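Local coordinates for protein phosphoribosylaminoimidazole carboxylase, ATPase subunit (Thermus thermophilus, PDB 3AW8) that probably catalyses the ATP-dependent carboxylation of 5-aminoimidazole ribonucleotide with bicarbonate to N5-carboxyaminoimidazole ribonucleotide in purine biosynthesis, at residues E192-W204 and S211-Q223. Numbering follows the deposited sequence.
Sequences EVAFYPLVENRHW and SLAPAPGASEALQ. With AMP (adenosine monophosphate), chain C.
Glu-200 and Leu-212 form an antiparallel hydrogen-bonded pair in a beta hairpin of the ATP-grasp domain, built from strands 193-204 and 207-213. Leu-212 N gives a bond of 2.7 Å to Glu-200 O, in the carbonyl plane, and Glu-200 N returns one to Leu-212 O. Further along, Ala-215 N donates to Leu-198 O from above the carbonyl plane. The next pair, Asn-201 and Ser-211, is joined through side chains: Asn-201 ND2 donates to Ser-211 OG at 2.8 Å, while Asn-201 OD1 bonds to Ser-182.

A salt bridge lies on the side of the strands that carries Glu-200 and Leu-212. At Glu-200 a chi1 of 166° turns CG away from the backbone N, and the extended chain lies alongside Leu-212. Its OE1 meets Arg-202 NE in the guanidinium plane at 3.2 Å, and its OE2 pairs with Arg-179. With an alanine here the Arg-202 guanidinium would probably be freer to turn, and Arg-179 would lose an acidic partner. Leu-212 CD1 covers one guanidinium face of Arg-202.

Toward the hairpin turn, His-203 CB lies 3.3 Å from AMP O3'.

Apolar packing continues into helix 220-237, which Ser-219 N-caps. Pro-197 CB rests on Pro-214 CB; the peptide bond before Pro-214 is cis. Leu-198 crosses Leu-222 at about a right angle, with Leu-198 CD1 against Leu-222 CD2.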
loop_
_atom_site.group_PDB
_atom_site.type_symbol
_atom_site.label_atom_id
_atom_site.label_comp_id
_atom_site.label_asym_id
_atom_site.label_seq_id
_atom_site.Cartn_x
_atom_site.Cartn_y
_atom_site.Cartn_z
ATOM N N GLU A 192 -10.511 -6.192 -21.641
ATOM C CA GLU A 192 -9.095 -5.828 -21.685
ATOM C C GLU A 192 -8.294 -6.868 -20.914
ATOM O O GLU A 192 -8.828 -7.527 -20.024
ATOM C CB GLU A 192 -8.882 -4.445 -21.066
ATOM C CG GLU A 192 -7.423 -4.089 -20.786
ATOM C CD GLU A 192 -7.286 -2.734 -20.109
ATOM O OE1 GLU A 192 -8.303 -2.237 -19.575
ATOM O OE2 GLU A 192 -6.168 -2.171 -20.098
ATOM N N VAL A 193 -7.021 -7.021 -21.257
ATOM C CA VAL A 193 -6.174 -7.990 -20.572
ATOM C C VAL A 193 -4.807 -7.394 -20.263
ATOM O O VAL A 193 -4.474 -6.305 -20.735
ATOM C CB VAL A 193 -5.978 -9.282 -21.409
ATOM C CG1 VAL A 193 -7.330 -9.903 -21.740
ATOM C CG2 VAL A 193 -5.194 -8.972 -22.671
ATOM N N ALA A 194 -4.025 -8.117 -19.464
ATOM C CA ALA A 194 -2.692 -7.676 -19.067
ATOM C C ALA A 194 -1.929 -8.873 -18.524
ATOM O O ALA A 194 -2.542 -9.824 -18.046
ATOM C CB ALA A 194 -2.801 -6.599 -18.005
ATOM N N PHE A 195 -0.602 -8.828 -18.589
ATOM C CA PHE A 195 0.215 -9.944 -18.116
ATOM C C PHE A 195 1.428 -9.461 -17.332
ATOM O O PHE A 195 2.049 -8.455 -17.692
ATOM C CB PHE A 195 0.677 -10.785 -19.312
ATOM C CG PHE A 195 -0.448 -11.222 -20.210
ATOM C CD1 PHE A 195 -1.053 -12.463 -20.041
ATOM C CD2 PHE A 195 -0.961 -10.355 -21.173
ATOM C CE1 PHE A 195 -2.154 -12.831 -20.816
ATOM C CE2 PHE A 195 -2.060 -10.716 -21.946
ATOM C CZ PHE A 195 -2.659 -11.955 -21.766
ATOM N N TYR A 196 1.761 -10.177 -16.261
ATOM C CA TYR A 196 2.911 -9.836 -15.424
ATOM C C TYR A 196 4.103 -10.623 -15.917
ATOM O O TYR A 196 3.949 -11.629 -16.600
ATOM C CB TYR A 196 2.659 -10.217 -13.952
ATOM C CG TYR A 196 1.747 -9.280 -13.213
ATOM C CD1 TYR A 196 2.247 -8.141 -12.576
ATOM C CD2 TYR A 196 0.365 -9.488 -13.207
ATOM C CE1 TYR A 196 1.384 -7.223 -11.954
ATOM C CE2 TYR A 196 -0.500 -8.584 -12.598
ATOM C CZ TYR A 196 0.012 -7.453 -11.981
ATOM O OH TYR A 196 -0.856 -6.530 -11.459
ATOM N N PRO A 197 5.317 -10.178 -15.580
ATOM C CA PRO A 197 6.480 -10.937 -16.035
ATOM C C PRO A 197 6.358 -12.348 -15.459
ATOM O O PRO A 197 5.699 -12.542 -14.441
ATOM C CB PRO A 197 7.648 -10.175 -15.414
ATOM C CG PRO A 197 7.141 -8.768 -15.374
ATOM C CD PRO A 197 5.724 -8.936 -14.904
ATOM N N LEU A 198 6.965 -13.331 -16.111
ATOM C CA LEU A 198 6.922 -14.685 -15.588
ATOM C C LEU A 198 7.617 -14.585 -14.247
ATOM O O LEU A 198 8.356 -13.636 -14.007
ATOM C CB LEU A 198 7.684 -15.658 -16.499
ATOM C CG LEU A 198 6.947 -16.247 -17.708
ATOM C CD1 LEU A 198 7.920 -17.051 -18.547
ATOM C CD2 LEU A 198 5.796 -17.136 -17.243
ATOM N N VAL A 199 7.384 -15.552 -13.371
ATOM C CA VAL A 199 8.000 -15.535 -12.056
ATOM C C VAL A 199 8.540 -16.925 -11.763
ATOM O O VAL A 199 7.895 -17.924 -12.090
ATOM C CB VAL A 199 6.958 -15.140 -10.964
ATOM C CG1 VAL A 199 7.595 -15.178 -9.577
ATOM C CG2 VAL A 199 6.406 -13.755 -11.250
ATOM N N GLU A 200 9.729 -16.994 -11.168
ATOM C CA GLU A 200 10.308 -18.281 -10.823
ATOM C C GLU A 200 9.958 -18.593 -9.376
ATOM O O GLU A 200 10.283 -17.822 -8.467
ATOM C CB GLU A 200 11.824 -18.262 -10.993
ATOM C CG GLU A 200 12.503 -19.445 -10.333
ATOM C CD GLU A 200 13.977 -19.520 -10.628
ATOM O OE1 GLU A 200 14.682 -20.236 -9.879
ATOM O OE2 GLU A 200 14.422 -18.877 -11.609
ATOM N N ASN A 201 9.303 -19.727 -9.160
ATOM C CA ASN A 201 8.892 -20.110 -7.814
ATOM C C ASN A 201 9.630 -21.344 -7.325
ATOM O O ASN A 201 9.800 -22.305 -8.064
ATOM C CB ASN A 201 7.382 -20.363 -7.794
ATOM C CG ASN A 201 6.613 -19.307 -8.560
ATOM O OD1 ASN A 201 5.858 -19.617 -9.486
ATOM N ND2 ASN A 201 6.812 -18.045 -8.185
ATOM N N ARG A 202 10.075 -21.311 -6.076
ATOM C CA ARG A 202 10.785 -22.441 -5.507
ATOM C C ARG A 202 10.022 -22.974 -4.324
ATOM O O ARG A 202 9.717 -22.236 -3.388
ATOM C CB ARG A 202 12.184 -22.036 -5.059
ATOM C CG ARG A 202 13.047 -21.546 -6.184
ATOM C CD ARG A 202 14.451 -21.340 -5.705
ATOM N NE ARG A 202 15.297 -20.859 -6.785
ATOM C CZ ARG A 202 16.544 -20.446 -6.615
ATOM N NH1 ARG A 202 17.085 -20.461 -5.400
ATOM N NH2 ARG A 202 17.242 -20.013 -7.654
ATOM N N HIS A 203 9.722 -24.263 -4.370
ATOM C CA HIS A 203 8.977 -24.900 -3.306
ATOM C C HIS A 203 9.895 -25.789 -2.499
ATOM O O HIS A 203 10.933 -26.229 -2.988
ATOM C CB HIS A 203 7.848 -25.741 -3.897
ATOM C CG HIS A 203 6.933 -24.970 -4.796
ATOM N ND1 HIS A 203 5.928 -24.159 -4.316
ATOM C CD2 HIS A 203 6.910 -24.843 -6.144
ATOM C CE1 HIS A 203 5.326 -23.563 -5.331
ATOM N NE2 HIS A 203 5.903 -23.961 -6.450
ATOM N N TRP A 204 9.499 -26.046 -1.261
ATOM C CA TRP A 204 10.258 -26.898 -0.379
ATOM C C TRP A 204 9.295 -27.381 0.692
ATOM O O TRP A 204 8.678 -26.574 1.394
ATOM C CB TRP A 204 11.423 -26.118 0.242
ATOM C CG TRP A 204 12.446 -26.979 0.941
ATOM C CD1 TRP A 204 12.501 -27.283 2.275
ATOM C CD2 TRP A 204 13.569 -27.635 0.334
ATOM N NE1 TRP A 204 13.592 -28.084 2.538
ATOM C CE2 TRP A 204 14.264 -28.315 1.364
ATOM C CE3 TRP A 204 14.055 -27.715 -0.978
ATOM C CZ2 TRP A 204 15.419 -29.060 1.119
ATOM C CZ3 TRP A 204 15.204 -28.458 -1.223
ATOM C CH2 TRP A 204 15.873 -29.121 -0.177
ATOM N N SER A 211 10.077 -16.595 -4.466
ATOM C CA SER A 211 9.655 -16.214 -5.810
ATOM C C SER A 211 10.594 -15.149 -6.380
ATOM O O SER A 211 10.843 -14.119 -5.744
ATOM C CB SER A 211 8.212 -15.683 -5.803
ATOM O OG SER A 211 7.264 -16.738 -5.773
ATOM N N LEU A 212 11.121 -15.403 -7.575
ATOM C CA LEU A 212 12.026 -14.461 -8.211
ATOM C C LEU A 212 11.353 -13.843 -9.429
ATOM O O LEU A 212 10.950 -14.551 -10.354
ATOM C CB LEU A 212 13.326 -15.169 -8.607
ATOM C CG LEU A 212 14.088 -15.696 -7.385
ATOM C CD1 LEU A 212 15.209 -16.646 -7.798
ATOM C CD2 LEU A 212 14.629 -14.516 -6.606
ATOM N N ALA A 213 11.226 -12.521 -9.415
ATOM C CA ALA A 213 10.589 -11.804 -10.511
ATOM C C ALA A 213 11.410 -10.600 -10.965
ATOM O O ALA A 213 11.921 -9.841 -10.142
ATOM C CB ALA A 213 9.191 -11.347 -10.090
ATOM N N PRO A 214 11.563 -10.426 -12.288
ATOM C CA PRO A 214 11.004 -11.311 -13.314
ATOM C C PRO A 214 11.748 -12.641 -13.270
ATOM O O PRO A 214 12.813 -12.729 -12.662
ATOM C CB PRO A 214 11.276 -10.551 -14.607
ATOM C CG PRO A 214 11.262 -9.123 -14.167
ATOM C CD PRO A 214 12.054 -9.180 -12.895
ATOM N N ALA A 215 11.203 -13.679 -13.896
ATOM C CA ALA A 215 11.887 -14.967 -13.892
ATOM C C ALA A 215 13.300 -14.758 -14.443
ATOM O O ALA A 215 13.481 -14.340 -15.589
ATOM C CB ALA A 215 11.127 -15.970 -14.745
ATOM N N PRO A 216 14.323 -15.032 -13.622
ATOM C CA PRO A 216 15.719 -14.868 -14.035
ATOM C C PRO A 216 16.034 -15.530 -15.372
ATOM O O PRO A 216 15.952 -16.752 -15.499
ATOM C CB PRO A 216 16.492 -15.507 -12.887
ATOM C CG PRO A 216 15.627 -15.216 -11.712
ATOM C CD PRO A 216 14.244 -15.529 -12.239
ATOM N N GLY A 217 16.379 -14.717 -16.365
ATOM C CA GLY A 217 16.727 -15.244 -17.675
ATOM C C GLY A 217 15.581 -15.469 -18.639
ATOM O O GLY A 217 15.789 -15.533 -19.853
ATOM N N ALA A 218 14.373 -15.596 -18.102
ATOM C CA ALA A 218 13.186 -15.825 -18.916
ATOM C C ALA A 218 13.340 -15.306 -20.344
ATOM O O ALA A 218 13.648 -14.136 -20.562
ATOM C CB ALA A 218 11.972 -15.172 -18.258
ATOM N N SER A 219 13.136 -16.195 -21.310
ATOM C CA SER A 219 13.223 -15.832 -22.720
ATOM C C SER A 219 12.178 -14.772 -23.059
ATOM O O SER A 219 11.217 -14.577 -22.319
ATOM C CB SER A 219 12.987 -17.069 -23.592
ATOM O OG SER A 219 12.522 -16.699 -24.881
ATOM N N GLU A 220 12.365 -14.087 -24.177
ATOM C CA GLU A 220 11.407 -13.073 -24.594
ATOM C C GLU A 220 10.252 -13.840 -25.241
ATOM O O GLU A 220 9.090 -13.437 -25.168
ATOM C CB GLU A 220 12.067 -12.112 -25.590
ATOM C CG GLU A 220 11.443 -10.720 -25.651
ATOM C CD GLU A 220 10.241 -10.632 -26.584
ATOM O OE1 GLU A 220 9.269 -11.395 -26.396
ATOM O OE2 GLU A 220 10.269 -9.790 -27.511
ATOM N N ALA A 221 10.578 -14.967 -25.861
ATOM C CA ALA A 221 9.561 -15.790 -26.498
ATOM C C ALA A 221 8.842 -16.593 -25.418
ATOM O O ALA A 221 7.655 -16.905 -25.544
ATOM C CB ALA A 221 10.198 -16.721 -27.516
ATOM N N LEU A 222 9.570 -16.927 -24.353
ATOM C CA LEU A 222 8.988 -17.683 -23.252
ATOM C C LEU A 222 7.814 -16.878 -22.705
ATOM O O LEU A 222 6.754 -17.434 -22.421
ATOM C CB LEU A 222 10.021 -17.916 -22.145
ATOM C CG LEU A 222 9.942 -19.279 -21.444
ATOM C CD1 LEU A 222 10.921 -19.335 -20.278
ATOM C CD2 LEU A 222 8.527 -19.514 -20.953
ATOM N N GLN A 223 8.005 -15.567 -22.571
ATOM C CA GLN A 223 6.954 -14.683 -22.071
ATOM C C GLN A 223 5.703 -14.784 -22.932
ATOM O O GLN A 223 4.616 -15.091 -22.434
ATOM C CB GLN A 223 7.432 -13.226 -22.048
ATOM C CG GLN A 223 7.761 -12.701 -20.659
ATOM C CD GLN A 223 6.550 -12.659 -19.742
ATOM O OE1 GLN A 223 6.669 -12.861 -18.541
ATOM N NE2 GLN A 223 5.382 -12.385 -20.306
HETATM P P AMP C . 0.724 -29.428 -5.717
HETATM O O1P AMP C . 0.470 -27.975 -5.520
HETATM O O2P AMP C . 0.727 -29.764 -7.298
HETATM O O3P AMP C . -0.432 -30.277 -4.985
HETATM O "O5'" AMP C . 2.159 -29.830 -5.067
HETATM C "C5'" AMP C . 3.195 -29.102 -5.752
HETATM C "C4'" AMP C . 4.574 -29.667 -5.358
HETATM O "O4'" AMP C . 4.739 -31.047 -5.823
HETATM C "C3'" AMP C . 5.721 -28.842 -5.970
HETATM O "O3'" AMP C . 6.772 -28.660 -5.012
HETATM C "C2'" AMP C . 6.176 -29.646 -7.196
HETATM O "O2'" AMP C . 7.596 -29.554 -7.378
HETATM C "C1'" AMP C . 5.711 -31.094 -6.921
HETATM N N9 AMP C . 5.096 -31.686 -8.135
HETATM C C8 AMP C . 3.769 -31.645 -8.487
HETATM N N7 AMP C . 3.576 -32.266 -9.614
HETATM C C5 AMP C . 4.750 -32.749 -10.066
HETATM C C6 AMP C . 5.159 -33.491 -11.207
HETATM N N6 AMP C . 4.236 -33.878 -12.163
HETATM N N1 AMP C . 6.467 -33.812 -11.341
HETATM C C2 AMP C . 7.377 -33.447 -10.427
HETATM N N3 AMP C . 7.033 -32.749 -9.340
HETATM C C4 AMP C . 5.750 -32.383 -9.121
#